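Local coordinates for putative glycosyl hydrolase (Bacteroides thetaiotaomicron VPI-5482, PDB 3K11) that probably hydrolyses glycosidic bonds, as a member of the glycosyl hydrolase 88 sequence family, at the interface of chains A and B. Coordinates in Å, arbitrary orientation; residue numbers count along the deposited sequence, not the author numbering. Chains: chain A/B, Putative glycosyl hydrolase.

The interface of chains A and B. Residues chain A 376, 389-391; chain B 13-14, 16-18, 424.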
loop_
_atom_site.group_PDB
_atom_site.type_symbol
_atom_site.label_atom_id
_atom_site.label_comp_id
_atom_site.label_asym_id
_atom_site.label_seq_id
_atom_site.Cartn_x
_atom_site.Cartn_y
_atom_site.Cartn_z
ATOM N N VAL A 376 -4.449 23.327 4.515
ATOM C CA VAL A 376 -5.136 24.580 4.190
ATOM C C VAL A 376 -6.293 24.365 3.193
ATOM O O VAL A 376 -6.516 23.261 2.714
ATOM C CB VAL A 376 -4.133 25.630 3.629
ATOM C CG1 VAL A 376 -3.080 25.988 4.719
ATOM C CG2 VAL A 376 -3.529 25.136 2.294
ATOM N N TYR A 389 1.148 17.908 -1.616
ATOM C CA TYR A 389 1.897 19.114 -1.272
ATOM C C TYR A 389 1.036 20.253 -0.760
ATOM O O TYR A 389 1.553 21.339 -0.533
ATOM C CB TYR A 389 2.755 19.601 -2.468
ATOM C CG TYR A 389 4.002 18.812 -2.631
ATOM C CD1 TYR A 389 5.172 19.194 -1.960
ATOM C CD2 TYR A 389 4.032 17.663 -3.424
ATOM C CE1 TYR A 389 6.314 18.437 -2.041
ATOM C CE2 TYR A 389 5.176 16.875 -3.505
ATOM C CZ TYR A 389 6.327 17.287 -2.825
ATOM O OH TYR A 389 7.509 16.588 -2.946
ATOM N N ARG A 390 -0.219 19.984 -0.464
ATOM C CA ARG A 390 -1.065 21.051 0.142
ATOM C C ARG A 390 -0.421 21.543 1.416
ATOM O O ARG A 390 -0.085 20.746 2.298
ATOM C CB ARG A 390 -2.465 20.546 0.443
ATOM C CG ARG A 390 -3.315 20.139 -0.790
ATOM C CD ARG A 390 -3.379 21.140 -1.896
ATOM N NE ARG A 390 -3.938 22.428 -1.473
ATOM C CZ ARG A 390 -3.511 23.627 -1.884
ATOM N NH1 ARG A 390 -2.492 23.751 -2.709
ATOM N NH2 ARG A 390 -4.108 24.717 -1.419
ATOM N N PRO A 391 -0.210 22.853 1.534
ATOM C CA PRO A 391 0.358 23.374 2.785
ATOM C C PRO A 391 -0.451 23.100 4.028
ATOM O O PRO A 391 -1.663 22.916 3.925
ATOM C CB PRO A 391 0.366 24.886 2.554
ATOM C CG PRO A 391 0.505 25.014 1.056
ATOM C CD PRO A 391 -0.374 23.913 0.517
ATOM N N LEU B 13 -5.130 31.443 2.620
ATOM C CA LEU B 13 -4.187 30.361 2.945
ATOM C C LEU B 13 -4.259 29.291 1.841
ATOM O O LEU B 13 -3.254 28.639 1.529
ATOM C CB LEU B 13 -4.510 29.762 4.339
ATOM C CG LEU B 13 -4.344 30.685 5.555
ATOM C CD1 LEU B 13 -4.970 30.077 6.808
ATOM C CD2 LEU B 13 -2.879 31.021 5.755
ATOM N N HIS B 14 -5.458 29.132 1.260
ATOM C CA HIS B 14 -5.704 28.198 0.135
ATOM C C HIS B 14 -4.977 28.535 -1.189
ATOM O O HIS B 14 -4.955 27.711 -2.122
ATOM C CB HIS B 14 -7.198 28.098 -0.148
ATOM C CG HIS B 14 -7.824 29.364 -0.654
ATOM N ND1 HIS B 14 -8.090 29.576 -1.990
ATOM C CD2 HIS B 14 -8.263 30.470 -0.002
ATOM C CE1 HIS B 14 -8.656 30.763 -2.140
ATOM N NE2 HIS B 14 -8.773 31.325 -0.950
ATOM N N LEU B 16 -1.696 29.804 -0.941
ATOM C CA LEU B 16 -0.236 29.714 -0.590
ATOM C C LEU B 16 0.523 28.787 -1.527
ATOM O O LEU B 16 -0.009 27.724 -1.913
ATOM C CB LEU B 16 0.012 29.145 0.824
ATOM C CG LEU B 16 -0.243 29.962 2.083
ATOM C CD1 LEU B 16 -0.057 29.102 3.371
ATOM C CD2 LEU B 16 0.677 31.165 2.065
ATOM N N GLN B 17 1.761 29.169 -1.859
ATOM C CA GLN B 17 2.588 28.406 -2.777
ATOM C C GLN B 17 3.048 27.100 -2.104
ATOM O O GLN B 17 3.715 27.120 -1.086
ATOM C CB GLN B 17 3.786 29.219 -3.278
ATOM C CG GLN B 17 4.824 28.415 -4.152
ATOM C CD GLN B 17 4.233 27.777 -5.438
ATOM O OE1 GLN B 17 3.522 28.443 -6.203
ATOM N NE2 GLN B 17 4.551 26.486 -5.678
ATOM N N PRO B 18 2.624 25.951 -2.648
ATOM C CA PRO B 18 3.136 24.673 -2.128
ATOM C C PRO B 18 4.632 24.478 -2.372
ATOM O O PRO B 18 5.157 24.881 -3.398
ATOM C CB PRO B 18 2.358 23.632 -2.943
ATOM C CG PRO B 18 1.112 24.382 -3.395
ATOM C CD PRO B 18 1.609 25.758 -3.698
ATOM N N SER B 424 -5.101 26.300 -8.060
ATOM C CA SER B 424 -3.758 25.811 -7.805
ATOM C C SER B 424 -3.502 24.421 -8.350
ATOM O O SER B 424 -2.449 23.842 -8.061
ATOM C CB SER B 424 -3.431 25.828 -6.290
ATOM O OG SER B 424 -3.553 27.121 -5.728
HETATM O O HOH W 1 -2.074 26.535 -3.169
#
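Two loop stretches of chain A, one at A:Val376 and one running from A:Tyr389 to A:Pro391 just after helix 384-388, receive the N-terminal arm of chain B, namely 3-10 helix 13-15 and the loop through B:Pro18, with B:Ser424 between strands 420-422 and 425-427 at the margin. Both subunits are copies of one putative glycosyl hydrolase of the glycosyl hydrolase 88 sequence family, and the arm of one lies on the body of the other; this asymmetric packing, not an exact two-fold, may be a crystal contact.

The polar evidence centres on the A:Arg390 guanidinium. Its chain leaves with CG anti to the carbonyl carbon (chi1 -65°) and bends at chi2 and chi3, which brings the tip toward main-chain carbonyls of the arm. The direct bond from A:Arg390 NH2 to B:His14 O is weak, at 3.2 Å. A water in the guanidinium plane, at its edge, makes the better link: A:Arg390 NH1 lies 2.9 Å from the water oxygen in a nearly straight bond (161° at the hydrogen), and NH2 is also bonded to it. On the far side this water oxygen meets B:Leu16 O at 2.7 Å and the B:Ser424 hydroxyl OG at 3.0 Å. The cation could polarise these carbonyls.

One guanidinium face is covered near its rim by A:Pro391 CD. Across the interface A:Pro391 CG packs 4.1 Å from both B:Leu16 O and B:Pro18 CA. B:Pro18 lies alongside the arginine, pointing the same way, with B:Pro18 CG 3.7 Å from A:Arg390 NH1. The same ring brings CB against A:Tyr389 O.

At the other end A:Val376 crosses B:Leu13 at about a right angle; A:Val376 CG1 touches B:Leu13 CB at 4.1 Å, while CG2 faces its carbonyl oxygen. Within the arm, B:Gln17 NE2 donates to B:Pro18 O on an in-plane lone pair, though this oxygen sits 23° out of the glutamine amide plane; the bond may hold that side chain against the next residue's backbone.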